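Local coordinates for tungstate ABC transporter, periplasmic tungstate-binding protein (Geobacter sulfurreducens, PDB 3LR1), which probably binds tungstate in the periplasm and delivers it to an ABC transporter for uptake into the cell, at residues 170-175 with 185-190; 201-206 with 215-220; 39-42 with 48-51. All coordinates share one frame; numbering follows the deposited sequence.

Contact 1. Residues 170-175 with 185-190; sequences TDRGTY and LVILFQ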
loop_
_atom_site.group_PDB
_atom_site.type_symbol
_atom_site.label_atom_id
_atom_site.label_comp_id
_atom_site.label_asym_id
_atom_site.label_seq_id
_atom_site.Cartn_x
_atom_site.Cartn_y
_atom_site.Cartn_z
ATOM N N THR A 170 8.370 4.754 3.335
ATOM C CA THR A 170 7.080 4.278 3.829
ATOM C C THR A 170 5.935 5.024 3.180
ATOM O O THR A 170 6.060 6.183 2.833
ATOM C CB THR A 170 6.961 4.369 5.412
ATOM O OG1 THR A 170 5.708 3.808 5.841
ATOM C CG2 THR A 170 7.041 5.799 5.933
ATOM N N ASP A 171 4.785 4.355 2.989
ATOM C CA ASP A 171 3.574 5.112 2.665
ATOM C C ASP A 171 3.183 5.934 3.942
ATOM O O ASP A 171 3.410 5.481 5.069
ATOM C CB ASP A 171 2.470 4.176 2.239
ATOM C CG ASP A 171 1.916 3.406 3.386
ATOM O OD1 ASP A 171 2.566 2.420 3.794
ATOM O OD2 ASP A 171 0.799 3.797 3.878
ATOM N N ARG A 172 2.637 7.151 3.736
ATOM C CA ARG A 172 2.323 8.063 4.829
ATOM C C ARG A 172 1.226 7.490 5.650
ATOM O O ARG A 172 1.184 7.674 6.874
ATOM C CB ARG A 172 1.881 9.383 4.270
ATOM C CG ARG A 172 1.720 10.460 5.285
ATOM C CD ARG A 172 0.969 11.663 4.600
ATOM N NE ARG A 172 1.770 12.274 3.533
ATOM C CZ ARG A 172 2.682 13.231 3.735
ATOM N NH1 ARG A 172 2.913 13.729 4.964
ATOM N NH2 ARG A 172 3.339 13.740 2.711
ATOM N N GLY A 173 0.318 6.774 4.997
ATOM C CA GLY A 173 -0.837 6.253 5.727
ATOM C C GLY A 173 -0.408 5.361 6.871
ATOM O O GLY A 173 -0.850 5.522 8.013
ATOM N N THR A 174 0.444 4.390 6.592
ATOM C CA THR A 174 0.922 3.486 7.634
ATOM C C THR A 174 1.743 4.227 8.732
ATOM O O THR A 174 1.605 4.019 9.916
ATOM C CB THR A 174 1.845 2.354 7.080
ATOM O OG1 THR A 174 1.261 1.644 5.957
ATOM C CG2 THR A 174 2.178 1.357 8.226
ATOM N N TYR A 175 2.651 5.081 8.306
ATOM C CA TYR A 175 3.370 5.934 9.238
ATOM C C TYR A 175 2.447 6.739 10.194
ATOM O O TYR A 175 2.675 6.752 11.412
ATOM C CB TYR A 175 4.269 6.869 8.463
ATOM C CG TYR A 175 4.937 7.854 9.450
ATOM C CD1 TYR A 175 5.927 7.448 10.298
ATOM C CD2 TYR A 175 4.455 9.129 9.601
ATOM C CE1 TYR A 175 6.476 8.307 11.203
ATOM C CE2 TYR A 175 4.972 9.977 10.518
ATOM C CZ TYR A 175 5.981 9.575 11.300
ATOM O OH TYR A 175 6.495 10.451 12.197
ATOM N N LEU A 185 10.478 7.699 14.889
ATOM C CA LEU A 185 10.963 8.229 13.609
ATOM C C LEU A 185 10.037 9.351 13.142
ATOM O O LEU A 185 8.839 9.384 13.467
ATOM C CB LEU A 185 11.054 7.143 12.534
ATOM C CG LEU A 185 11.895 5.893 12.863
ATOM C CD1 LEU A 185 11.878 4.833 11.785
ATOM C CD2 LEU A 185 13.307 6.282 13.247
ATOM N N VAL A 186 10.600 10.278 12.387
ATOM C CA VAL A 186 9.877 11.418 11.924
ATOM C C VAL A 186 10.036 11.463 10.411
ATOM O O VAL A 186 11.000 10.928 9.867
ATOM C CB VAL A 186 10.422 12.726 12.537
ATOM C CG1 VAL A 186 10.205 12.776 14.069
ATOM C CG2 VAL A 186 11.868 12.894 12.193
ATOM N N ILE A 187 9.110 12.157 9.735
ATOM C CA ILE A 187 9.224 12.410 8.312
ATOM C C ILE A 187 10.370 13.408 8.071
ATOM O O ILE A 187 10.341 14.576 8.520
ATOM C CB ILE A 187 7.860 12.962 7.702
ATOM C CG1 ILE A 187 6.681 12.001 7.935
ATOM C CG2 ILE A 187 7.967 13.304 6.227
ATOM C CD1 ILE A 187 5.323 12.646 7.566
ATOM N N LEU A 188 11.364 12.947 7.317
ATOM C CA LEU A 188 12.507 13.795 6.941
ATOM C C LEU A 188 12.459 14.214 5.489
ATOM O O LEU A 188 13.026 15.241 5.107
ATOM C CB LEU A 188 13.796 13.062 7.276
ATOM C CG LEU A 188 13.975 12.861 8.782
ATOM C CD1 LEU A 188 14.970 11.715 8.997
ATOM C CD2 LEU A 188 14.452 14.161 9.495
ATOM N N PHE A 189 11.816 13.431 4.642
ATOM C CA PHE A 189 11.560 13.863 3.276
ATOM C C PHE A 189 10.171 13.507 2.825
ATOM O O PHE A 189 9.751 12.354 2.947
ATOM C CB PHE A 189 12.520 13.240 2.259
ATOM C CG PHE A 189 12.262 13.727 0.881
ATOM C CD1 PHE A 189 12.834 14.922 0.451
ATOM C CD2 PHE A 189 11.380 13.060 0.037
ATOM C CE1 PHE A 189 12.544 15.421 -0.801
ATOM C CE2 PHE A 189 11.086 13.569 -1.236
ATOM C CZ PHE A 189 11.680 14.748 -1.641
ATOM N N GLN A 190 9.473 14.500 2.262
ATOM C CA GLN A 190 8.189 14.287 1.634
ATOM C C GLN A 190 8.033 15.117 0.350
ATOM O O GLN A 190 8.678 16.144 0.171
ATOM C CB GLN A 190 7.081 14.597 2.616
ATOM C CG GLN A 190 7.160 15.984 3.292
ATOM C CD GLN A 190 6.087 16.066 4.364
ATOM O OE1 GLN A 190 4.950 15.801 4.068
ATOM N NE2 GLN A 190 6.459 16.351 5.616
HETATM O O HOH W 1 6.854 13.349 11.444
#
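R172 grips Q190 in an uncommon way: both terminal nitrogens of the guanidinium converge on one oxygen, OE1 of the amide. R172 NH1 lies 3.0 Å and R172 NH2 2.9 Å from Q190 OE1. The oxygen sits in the guanidinium plane, yet both nitrogens come from the same face of the amide, whose plane is turned 37° from that of the guanidinium. D85, on strand 78-90, is the main partner of R172, through a salt bridge to NH2, and probably balances most of its charge; the amide comes second. Arginine suits this place because it offers several N-H groups in one plane. I187 CD1 comes within 3.7 Å of R172 NH1, approaching obliquely.

The same isoleucine reaches Y175: I187 CG1 meets Y175 CE2 at 3.7 Å. With its ring anti to the backbone N (chi1 175°), Y175 reaches across to strand 186-190. Y175 OH donates to L185 O, which lies 2.9 Å away at the ring edge. A water donates to Y175 OH at 3.0 Å and accepts from I187 N, adding a second link to the same backbone. A phenylalanine in place of this tyrosine would probably keep the packing on I187 but leave L185 O without this donor and the water without this acceptor.

D171, the N-cap, suits the start of helix 172-178: its OD2 accepts from T174 N at 2.8 Å, while T174 OG1 donates to OD1. Strand 78-90 hydrogen-bonds to both segments, and L188 and F189 both face I88. The whole is a strand-to-helix turn with an aspartate N-cap, packed beside a strand with a classic beta bulge, in a mixed sheet of the periplasmic binding protein superfamily.

Contact 2. Residues 201-206 with 215-220; sequences IMAVNP and DLAMKL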
loop_
_atom_site.group_PDB
_atom_site.type_symbol
_atom_site.label_atom_id
_atom_site.label_comp_id
_atom_site.label_asym_id
_atom_site.label_seq_id
_atom_site.Cartn_x
_atom_site.Cartn_y
_atom_site.Cartn_z
ATOM N N ILE A 201 -8.398 -1.174 -7.614
ATOM C CA ILE A 201 -9.518 -1.912 -7.080
ATOM C C ILE A 201 -10.134 -2.662 -8.267
ATOM O O ILE A 201 -10.325 -2.070 -9.331
ATOM C CB ILE A 201 -10.528 -1.009 -6.284
ATOM C CG1 ILE A 201 -11.463 -1.915 -5.475
ATOM C CG2 ILE A 201 -11.303 -0.007 -7.202
ATOM C CD1 ILE A 201 -12.296 -1.169 -4.390
HETATM N N MSE A 202 -10.372 -3.970 -8.101
HETATM C CA MSE A 202 -10.738 -4.865 -9.229
HETATM C C MSE A 202 -11.730 -5.880 -8.715
HETATM O O MSE A 202 -11.633 -6.304 -7.566
HETATM C CB MSE A 202 -9.518 -5.620 -9.773
HETATM C CG MSE A 202 -8.392 -4.783 -10.181
HETATM SE SE MSE A 202 -6.808 -5.835 -10.481
HETATM C CE MSE A 202 -6.120 -6.382 -8.762
ATOM N N ALA A 203 -12.678 -6.246 -9.562
ATOM C CA ALA A 203 -13.649 -7.288 -9.292
ATOM C C ALA A 203 -13.090 -8.603 -9.825
ATOM O O ALA A 203 -12.486 -8.644 -10.938
ATOM C CB ALA A 203 -14.997 -6.936 -9.924
ATOM N N VAL A 204 -13.271 -9.670 -9.028
ATOM C CA VAL A 204 -12.911 -11.029 -9.395
ATOM C C VAL A 204 -13.925 -11.464 -10.466
ATOM O O VAL A 204 -15.153 -11.245 -10.325
ATOM C CB VAL A 204 -12.931 -11.974 -8.202
ATOM C CG1 VAL A 204 -12.696 -13.420 -8.653
ATOM C CG2 VAL A 204 -11.823 -11.554 -7.211
ATOM N N ASN A 205 -13.411 -12.030 -11.542
ATOM C CA ASN A 205 -14.218 -12.297 -12.756
ATOM C C ASN A 205 -15.199 -13.455 -12.578
ATOM O O ASN A 205 -14.788 -14.588 -12.426
ATOM C CB ASN A 205 -13.266 -12.573 -13.906
ATOM C CG ASN A 205 -13.946 -12.682 -15.210
ATOM O OD1 ASN A 205 -15.168 -12.625 -15.287
ATOM N ND2 ASN A 205 -13.172 -12.886 -16.257
ATOM N N PRO A 206 -16.502 -13.174 -12.604
ATOM C CA PRO A 206 -17.453 -14.291 -12.444
ATOM C C PRO A 206 -17.485 -15.255 -13.629
ATOM O O PRO A 206 -18.042 -16.341 -13.487
ATOM C CB PRO A 206 -18.802 -13.595 -12.337
ATOM C CG PRO A 206 -18.600 -12.244 -13.038
ATOM C CD PRO A 206 -17.169 -11.882 -12.853
ATOM N N ASP A 215 -21.841 -8.382 -8.736
ATOM C CA ASP A 215 -22.717 -7.232 -8.824
ATOM C C ASP A 215 -22.446 -6.342 -7.592
ATOM O O ASP A 215 -22.314 -5.105 -7.708
ATOM C CB ASP A 215 -24.194 -7.690 -9.005
ATOM C CG ASP A 215 -24.447 -8.475 -10.365
ATOM O OD1 ASP A 215 -23.981 -8.048 -11.448
ATOM O OD2 ASP A 215 -25.144 -9.518 -10.381
ATOM N N LEU A 216 -22.264 -6.970 -6.422
ATOM C CA LEU A 216 -21.952 -6.233 -5.219
ATOM C C LEU A 216 -20.516 -5.647 -5.285
ATOM O O LEU A 216 -20.259 -4.488 -4.882
ATOM C CB LEU A 216 -22.086 -7.148 -4.029
ATOM C CG LEU A 216 -22.401 -6.663 -2.626
ATOM C CD1 LEU A 216 -23.498 -5.505 -2.616
ATOM C CD2 LEU A 216 -22.922 -7.836 -1.751
ATOM N N ALA A 217 -19.583 -6.437 -5.847
ATOM C CA ALA A 217 -18.210 -5.911 -6.101
ATOM C C ALA A 217 -18.251 -4.650 -6.960
ATOM O O ALA A 217 -17.565 -3.663 -6.676
ATOM C CB ALA A 217 -17.288 -6.971 -6.704
HETATM N N MSE A 218 -19.058 -4.692 -8.015
HETATM C CA MSE A 218 -19.139 -3.567 -8.925
HETATM C C MSE A 218 -19.751 -2.324 -8.216
HETATM O O MSE A 218 -19.308 -1.174 -8.442
HETATM C CB MSE A 218 -19.860 -3.990 -10.177
HETATM C CG MSE A 218 -19.017 -4.886 -11.114
HETATM SE SE MSE A 218 -17.259 -4.146 -11.609
HETATM C CE MSE A 218 -16.440 -3.828 -9.862
ATOM N N LYS A 219 -20.688 -2.567 -7.305
ATOM C CA LYS A 219 -21.218 -1.450 -6.518
ATOM C C LYS A 219 -20.188 -0.835 -5.642
ATOM O O LYS A 219 -20.125 0.394 -5.523
ATOM C CB LYS A 219 -22.416 -1.852 -5.743
ATOM C CG LYS A 219 -23.665 -1.966 -6.605
ATOM C CD LYS A 219 -24.740 -2.751 -5.854
ATOM C CE LYS A 219 -26.061 -2.683 -6.561
ATOM N NZ LYS A 219 -26.951 -3.781 -6.026
ATOM N N LEU A 220 -19.344 -1.693 -5.050
ATOM C CA LEU A 220 -18.259 -1.217 -4.236
ATOM C C LEU A 220 -17.298 -0.360 -5.035
ATOM O O LEU A 220 -16.913 0.748 -4.579
ATOM C CB LEU A 220 -17.547 -2.337 -3.499
ATOM C CG LEU A 220 -16.410 -1.848 -2.593
ATOM C CD1 LEU A 220 -16.934 -0.980 -1.369
ATOM C CD2 LEU A 220 -15.561 -3.038 -2.077
#
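A203 meets A217 and the selenomethionine M218 with no ring, amide or other flat group in the contact, so neither faces nor edges come into it; it is made wholly of aliphatic groups and one selenium-bearing chain. The CB atoms of A203 and A217 are 4.0 Å apart. Alanine suits both positions, because its small side chain lets the backbones approach: A203 CA and A217 CA are 5.7 Å apart, and the axes of the strand and helix segments 8.2 Å. The two short segments run nearly antiparallel (172°), and their close approach is at these alanines.

M218 starts out pointing away from the strand, but bends at chi2 and chi3 (-53° and 56°) fold its chain back, bringing M218 CE to 3.4 Å from A203 CB. That is tighter than usual van der Waals contact. A long, flexible, unbranched side chain can make such a return. Further along, I201 CD1 and L220 CD2 touch more loosely at 4.4 Å; these larger branched residues span a wider separation than the alanines do. No hydrogen bond joins the segments.

The strand's own polar backbone is used within the sheet, I201 bonding to K79, M202 to V58 and A203 to V76. I201 also packs on V57 and F59 of strand 57-60, and L220 on L25 and F28 of helix 20-32, so helix 214-224 packs against the sheet and also against helix 20-32.

Contact 3. Residues 39-42 with 48-51; sequences IAVG and KLGE
I39 and L49 mark the closest backbone approach, with CA atoms 9.3 Å apart, a gap wide enough that side chains alone bridge the end of strand 35-41 and the last turn of helix 43-51. L49 does the bridging from the helix side. Its CG stands anti to the carbonyl carbon (chi1 -74°), and from there the branch CD1 extends to the strand. L49 CD1 meets CG2 of I39 at 3.6 Å and, more loosely, CG2 of V41 at 4.1 Å.

I39 and V41 are two residues apart on an extended strand, so both send their side chains to the helix. Beta-branched residues suit such a strand, since each places a methyl close to the backbone where an incoming leucine can meet it. Leucine, branched one carbon further out, provides the reach. I39 also packs on V55 and K8, and L49 on D54.

G42 is the N-cap of the helix, so the chain passes from strand to helix almost at once. Backbone bonds tie V41 to T11 and T13, and its side chain is about 11 Å from a bound tungsten ion. Strands 35-41 and 57-60 both run parallel to 6-12 and pair with it from either side, making helix 43-51 the connection of a beta-alpha-beta crossover, a typical unit of alpha/beta lobes in periplasmic binding proteins.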
loop_
_atom_site.group_PDB
_atom_site.type_symbol
_atom_site.label_atom_id
_atom_site.label_comp_id
_atom_site.label_asym_id
_atom_site.label_seq_id
_atom_site.Cartn_x
_atom_site.Cartn_y
_atom_site.Cartn_z
ATOM N N ILE A 39 -9.661 -8.751 4.224
ATOM C CA ILE A 39 -8.676 -9.875 4.362
ATOM C C ILE A 39 -7.324 -9.272 3.969
ATOM O O ILE A 39 -7.015 -9.114 2.785
ATOM C CB ILE A 39 -9.053 -11.085 3.488
ATOM C CG1 ILE A 39 -10.421 -11.632 3.991
ATOM C CG2 ILE A 39 -7.916 -12.149 3.492
ATOM C CD1 ILE A 39 -11.090 -12.665 3.059
ATOM N N ALA A 40 -6.575 -8.857 4.973
ATOM C CA ALA A 40 -5.338 -8.152 4.796
ATOM C C ALA A 40 -4.165 -9.112 4.992
ATOM O O ALA A 40 -3.910 -9.648 6.078
ATOM C CB ALA A 40 -5.244 -6.978 5.776
ATOM N N VAL A 41 -3.476 -9.351 3.894
ATOM C CA VAL A 41 -2.456 -10.369 3.794
ATOM C C VAL A 41 -1.286 -9.768 3.028
ATOM O O VAL A 41 -1.299 -8.562 2.711
ATOM C CB VAL A 41 -3.037 -11.674 3.183
ATOM C CG1 VAL A 41 -3.917 -12.439 4.230
ATOM C CG2 VAL A 41 -3.745 -11.443 1.870
ATOM N N GLY A 42 -0.258 -10.535 2.710
ATOM C CA GLY A 42 0.817 -10.003 1.797
ATOM C C GLY A 42 0.287 -9.731 0.369
ATOM O O GLY A 42 -0.827 -10.152 -0.021
ATOM N N LYS A 48 -3.396 -14.030 -4.900
ATOM C CA LYS A 48 -3.643 -15.492 -4.931
ATOM C C LYS A 48 -5.084 -15.829 -4.484
ATOM O O LYS A 48 -5.734 -16.723 -5.043
ATOM C CB LYS A 48 -2.657 -16.306 -4.074
ATOM C CG LYS A 48 -1.321 -16.442 -4.656
ATOM C CD LYS A 48 -0.475 -17.353 -3.830
ATOM C CE LYS A 48 0.950 -17.431 -4.456
ATOM N NZ LYS A 48 0.960 -18.272 -5.682
ATOM N N LEU A 49 -5.587 -15.082 -3.511
ATOM C CA LEU A 49 -6.941 -15.266 -3.026
ATOM C C LEU A 49 -7.966 -14.952 -4.112
ATOM O O LEU A 49 -8.914 -15.701 -4.306
ATOM C CB LEU A 49 -7.197 -14.454 -1.769
ATOM C CG LEU A 49 -6.549 -14.966 -0.469
ATOM C CD1 LEU A 49 -6.744 -13.881 0.588
ATOM C CD2 LEU A 49 -7.160 -16.340 -0.097
ATOM N N GLY A 50 -7.714 -13.918 -4.894
ATOM C CA GLY A 50 -8.577 -13.569 -5.996
ATOM C C GLY A 50 -8.451 -14.598 -7.141
ATOM O O GLY A 50 -9.451 -14.961 -7.714
ATOM N N GLU A 51 -7.225 -15.075 -7.398
ATOM C CA GLU A 51 -6.933 -16.156 -8.405
ATOM C C GLU A 51 -7.661 -17.429 -8.074
ATOM O O GLU A 51 -7.983 -18.173 -8.961
ATOM C CB GLU A 51 -5.458 -16.450 -8.546
ATOM C CG GLU A 51 -4.654 -15.368 -9.294
ATOM C CD GLU A 51 -3.173 -15.662 -9.445
ATOM O OE1 GLU A 51 -2.717 -16.747 -8.975
ATOM O OE2 GLU A 51 -2.461 -14.792 -10.010
#

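All three contacts reach the same mixed sheet, but contact 1 lies across the chain's centre from the other two. Contact 2 is the buried one and wholly apolar; contact 3, also apolar, lies at the surface. The partly buried contact 1 differs in chemistry, combining charged, amide, hydroxyl and water-mediated bonds with a little hydrophobic packing. Contacts 2 and 3 touch each other, V204 CG1 lying 3.7 Å from G50 O, whereas contact 1 touches neither. Strands 186-190 and 197-204 follow one another in the chain and both pair with strand 78-90, which thus connects the surroundings of contacts 1 and 2.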